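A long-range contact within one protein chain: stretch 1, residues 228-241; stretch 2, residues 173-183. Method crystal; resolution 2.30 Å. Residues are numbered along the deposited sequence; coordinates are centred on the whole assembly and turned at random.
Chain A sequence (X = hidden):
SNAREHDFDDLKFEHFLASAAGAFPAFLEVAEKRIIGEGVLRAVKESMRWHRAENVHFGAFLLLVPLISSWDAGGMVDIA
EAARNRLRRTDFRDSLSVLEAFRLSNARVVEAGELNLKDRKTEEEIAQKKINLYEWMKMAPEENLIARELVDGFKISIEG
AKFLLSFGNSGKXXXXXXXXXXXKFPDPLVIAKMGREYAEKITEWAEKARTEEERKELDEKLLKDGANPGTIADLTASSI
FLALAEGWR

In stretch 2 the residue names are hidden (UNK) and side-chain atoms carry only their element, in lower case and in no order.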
# COMPACT_ATOMS: atom_id res chain seq x y z
N ASN A 228 -0.28 17.05 4.18
CA ASN A 228 0.81 17.65 3.41
C ASN A 228 1.02 16.90 2.11
O ASN A 228 1.31 15.73 2.13
CB ASN A 228 2.12 17.63 4.20
CG ASN A 228 3.35 17.91 3.31
OD1 ASN A 228 3.41 18.92 2.60
ND2 ASN A 228 4.32 17.01 3.33
N PRO A 229 0.87 17.58 0.96
CA PRO A 229 1.04 16.92 -0.34
C PRO A 229 2.50 16.76 -0.74
O PRO A 229 2.92 17.31 -1.76
CB PRO A 229 0.36 17.86 -1.32
CG PRO A 229 -0.09 19.05 -0.55
CD PRO A 229 0.49 19.00 0.82
N GLY A 230 3.25 15.99 0.05
CA GLY A 230 4.69 15.82 -0.16
C GLY A 230 5.12 15.33 -1.53
O GLY A 230 6.16 15.75 -2.04
N THR A 231 4.33 14.46 -2.14
CA THR A 231 4.71 13.85 -3.40
C THR A 231 4.65 14.86 -4.52
O THR A 231 5.44 14.80 -5.47
CB THR A 231 3.76 12.70 -3.75
OG1 THR A 231 3.56 11.89 -2.58
CG2 THR A 231 4.31 11.84 -4.88
N ILE A 232 3.71 15.80 -4.42
CA ILE A 232 3.55 16.83 -5.41
C ILE A 232 4.78 17.73 -5.42
O ILE A 232 5.35 18.03 -6.49
CB ILE A 232 2.23 17.61 -5.21
CG1 ILE A 232 1.04 16.66 -5.18
CG2 ILE A 232 2.06 18.71 -6.28
CD1 ILE A 232 0.92 15.74 -6.45
N ALA A 233 5.21 18.15 -4.24
CA ALA A 233 6.45 18.88 -4.10
C ALA A 233 7.66 18.04 -4.57
O ALA A 233 8.56 18.56 -5.25
CB ALA A 233 6.64 19.34 -2.65
N ASP A 234 7.67 16.75 -4.23
CA ASP A 234 8.69 15.83 -4.76
C ASP A 234 8.77 15.93 -6.28
O ASP A 234 9.86 16.14 -6.84
CB ASP A 234 8.45 14.37 -4.32
CG ASP A 234 8.66 14.16 -2.79
OD1 ASP A 234 9.35 15.00 -2.18
OD2 ASP A 234 8.18 13.16 -2.19
N LEU A 235 7.61 15.84 -6.96
CA LEU A 235 7.56 15.84 -8.42
C LEU A 235 7.89 17.20 -8.99
O LEU A 235 8.36 17.34 -10.13
CB LEU A 235 6.18 15.39 -8.89
CG LEU A 235 5.90 13.89 -8.70
CD1 LEU A 235 4.39 13.60 -8.61
CD2 LEU A 235 6.52 13.05 -9.80
N THR A 236 7.65 18.24 -8.20
CA THR A 236 7.99 19.57 -8.66
C THR A 236 9.53 19.68 -8.74
O THR A 236 10.08 20.28 -9.66
CB THR A 236 7.35 20.58 -7.72
OG1 THR A 236 5.95 20.42 -7.83
CG2 THR A 236 7.74 22.05 -8.08
N ALA A 237 10.20 19.06 -7.79
CA ALA A 237 11.64 19.11 -7.71
C ALA A 237 12.27 18.31 -8.82
O ALA A 237 13.26 18.74 -9.39
CB ALA A 237 12.13 18.59 -6.33
N SER A 238 11.74 17.13 -9.10
CA SER A 238 12.35 16.33 -10.15
C SER A 238 12.16 17.03 -11.53
O SER A 238 13.04 16.95 -12.39
CB SER A 238 11.81 14.91 -10.14
OG SER A 238 10.43 14.89 -10.41
N SER A 239 11.00 17.68 -11.71
CA SER A 239 10.71 18.48 -12.90
C SER A 239 11.69 19.66 -13.07
O SER A 239 12.08 19.95 -14.20
CB SER A 239 9.28 19.06 -12.85
OG SER A 239 8.32 18.06 -13.00
N ILE A 240 12.02 20.36 -11.97
CA ILE A 240 13.00 21.43 -11.97
C ILE A 240 14.34 20.89 -12.43
O ILE A 240 14.98 21.48 -13.28
CB ILE A 240 13.16 22.10 -10.56
CG1 ILE A 240 11.91 22.89 -10.15
CG2 ILE A 240 14.36 23.09 -10.55
CD1 ILE A 240 11.88 23.33 -8.68
N PHE A 241 14.75 19.76 -11.88
CA PHE A 241 15.99 19.14 -12.28
C PHE A 241 16.03 18.88 -13.78
O PHE A 241 16.99 19.23 -14.44
CB PHE A 241 16.36 17.87 -11.49
CG PHE A 241 17.73 17.30 -11.92
CD1 PHE A 241 18.91 17.88 -11.49
CD2 PHE A 241 17.81 16.29 -12.87
CE1 PHE A 241 20.17 17.42 -11.93
CE2 PHE A 241 19.06 15.81 -13.32
CZ PHE A 241 20.24 16.39 -12.86
N UNK A 173 6.98 30.46 -12.12
CA UNK A 173 6.78 29.25 -12.88
C UNK A 173 6.74 28.03 -11.97
O UNK A 173 5.93 27.11 -12.19
c UNK A 173 7.87 29.07 -13.93
N UNK A 174 7.61 28.00 -10.96
CA UNK A 174 7.69 26.84 -10.06
C UNK A 174 6.40 26.70 -9.25
O UNK A 174 5.89 25.59 -9.07
c UNK A 174 8.91 26.89 -9.10
c UNK A 174 10.20 26.72 -9.88
c UNK A 174 8.81 25.77 -8.04
N UNK A 175 5.86 27.84 -8.80
CA UNK A 175 4.56 27.88 -8.14
C UNK A 175 3.47 27.39 -9.10
O UNK A 175 2.72 26.46 -8.79
c UNK A 175 4.20 29.30 -7.67
c UNK A 175 2.84 29.30 -6.96
c UNK A 175 5.28 29.83 -6.77
N UNK A 176 3.39 28.01 -10.27
CA UNK A 176 2.42 27.52 -11.22
C UNK A 176 2.56 26.01 -11.44
O UNK A 176 1.55 25.32 -11.45
o UNK A 176 -0.18 29.19 -11.39
o UNK A 176 0.68 31.07 -10.77
c UNK A 176 2.38 28.33 -12.52
c UNK A 176 1.97 29.80 -12.33
c UNK A 176 0.74 30.03 -11.44
N UNK A 177 3.78 25.50 -11.56
CA UNK A 177 3.97 24.04 -11.68
C UNK A 177 3.34 23.30 -10.52
O UNK A 177 2.60 22.36 -10.72
c UNK A 177 5.45 23.63 -11.81
c UNK A 177 5.63 22.08 -11.96
c UNK A 177 7.04 21.64 -12.22
c UNK A 177 4.70 21.45 -13.04
N UNK A 178 3.63 23.75 -9.31
CA UNK A 178 3.16 23.06 -8.13
C UNK A 178 1.63 22.94 -8.12
O UNK A 178 1.09 21.85 -7.88
c UNK A 178 2.15 22.12 -3.19
c UNK A 178 2.12 23.83 -4.89
c UNK A 178 3.15 23.19 -5.59
c UNK A 178 1.62 23.30 -3.71
o UNK A 178 1.65 21.61 -2.02
c UNK A 178 3.68 22.00 -5.07
c UNK A 178 3.68 23.77 -6.87
c UNK A 178 3.18 21.45 -3.86
N UNK A 179 0.93 24.04 -8.40
CA UNK A 179 -0.54 23.97 -8.39
C UNK A 179 -1.12 23.13 -9.52
O UNK A 179 -2.10 22.38 -9.32
c UNK A 179 0.15 26.68 -6.51
c UNK A 179 -0.96 25.89 -6.79
c UNK A 179 -1.60 26.05 -4.44
o UNK A 179 -0.27 27.31 -2.90
c UNK A 179 -1.20 25.34 -8.20
c UNK A 179 -1.82 25.58 -5.74
c UNK A 179 0.39 27.17 -5.22
c UNK A 179 -0.50 26.84 -4.18
N UNK A 180 -0.47 23.20 -10.69
CA UNK A 180 -0.75 22.29 -11.78
C UNK A 180 -0.67 20.82 -11.34
O UNK A 180 -1.60 20.05 -11.61
n UNK A 180 0.13 20.22 -15.73
c UNK A 180 0.04 21.66 -14.08
c UNK A 180 -0.92 21.01 -15.95
n UNK A 180 -1.00 21.88 -14.97
c UNK A 180 0.75 20.62 -14.56
c UNK A 180 0.25 22.52 -12.87
N UNK A 181 0.45 20.42 -10.72
CA UNK A 181 0.58 19.01 -10.32
C UNK A 181 -0.43 18.71 -9.20
O UNK A 181 -1.08 17.65 -9.20
c UNK A 181 3.10 18.84 -11.02
c UNK A 181 4.56 18.68 -10.51
c UNK A 181 2.02 18.66 -9.93
c UNK A 181 2.83 17.91 -12.15
N UNK A 182 -0.60 19.65 -8.28
CA UNK A 182 -1.59 19.50 -7.22
C UNK A 182 -3.02 19.25 -7.78
O UNK A 182 -3.76 18.39 -7.25
c UNK A 182 -1.56 20.72 -6.28
c UNK A 182 -2.17 20.57 -4.87
c UNK A 182 -2.23 21.91 -4.18
c UNK A 182 -1.41 19.51 -4.00
N UNK A 183 -3.41 19.94 -8.85
CA UNK A 183 -4.76 19.66 -9.41
C UNK A 183 -4.90 18.41 -10.28
O UNK A 183 -6.00 18.09 -10.74
o UNK A 183 -4.61 21.99 -10.22
c UNK A 183 -5.45 20.88 -10.08

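Position 173 carries a single side-chain carbon, out of reach of stretch 1: Ala173. Its carbonyl O accepts the backbone hydrogen bond from N of residue 177, so its part here is helical scaffold.

Position 174 has one carbon bearing two more, a beta-branched fork without heteroatoms, its two tips meeting Thr236 and Ile240: Val174. It points sideways, yet its CG1 lies 3.9 Å from Thr236 CG2 and its CG2 4.0 Å from Ile240 CD1, closing one end of the contact.

Position 175 repeats that three-carbon fork but points away and touches nothing on stretch 1: Val175. At 176 three carbons run in line, the third carrying two oxygens, a carboxylate out of reach of stretch 1: Glu176. OE1 is hydrogen-bonded elsewhere in the structure, and OE2 to a residue just beyond the ends of the stretches.

Position 177 has four carbons forked at the second and points toward the partner helix, one branch tip meeting the small side chain of Ser239: Leu177. Its CD2 lies 3.5 Å from Ser239 CB.

Position 178 has one carbon, then a six-carbon ring bearing an oxygen, reaching Pro229, Ile232, Ala233 and Thr236: Tyr178. The CA-to-CB bond runs sideways, but the ring's end comes nearer, bringing OH within 3.4 Å of Pro229 CG. Ala233 N and Thr236 OG1 lie at the ring edge, near its plane, and Ile232 CG2 is 3.8 Å from Tyr178 CE1.

Position 179 has the same composition but points away, without contact: Tyr179. Position 180 ends in a five-membered ring of three carbons and two nitrogens, also clear of stretch 1: His180.

Position 181 has four carbons forked at the second and points toward stretch 1, touching Ile232, Leu235 and Thr236: Leu181. Its CD1 reaches 3.5 Å from Thr236 OG1 and 4.0 Å from Leu235 CB, while its CB packs 3.7 Å from Ile232 CG2.

Position 182 repeats the four-carbon fork, sideways at its base but nearer at its end, touching Pro229 and Ile232: Leu182. Its CD1 lies 3.6 Å from Pro229 CB and 3.9 Å from Ile232 CG1.

Position 183 has one carbon and one oxygen, turned back to the backbone of position 179, clear of stretch 1: Ser183. Its OG donates to Tyr179 O at 2.7 Å.

The contact works by shape, with no hydrogen bond across it. The helix axes approach to 9.3 Å, their directions 132° apart. Thr236 is the knob, seated among Val174, Leu177, Tyr178 and Leu181; its OG1 donates to Ile232 O at 2.8 Å, satisfying the hydroxyl within its own helix. Around that seat, Ile232 packs against Tyr178, Leu181 and Leu182. The rule is recurrence: positions 174, 177, 178, 181 and 182 make the contact, while those between them stay clear.

Stretch 2 (173-183) AVVELYYHLLS
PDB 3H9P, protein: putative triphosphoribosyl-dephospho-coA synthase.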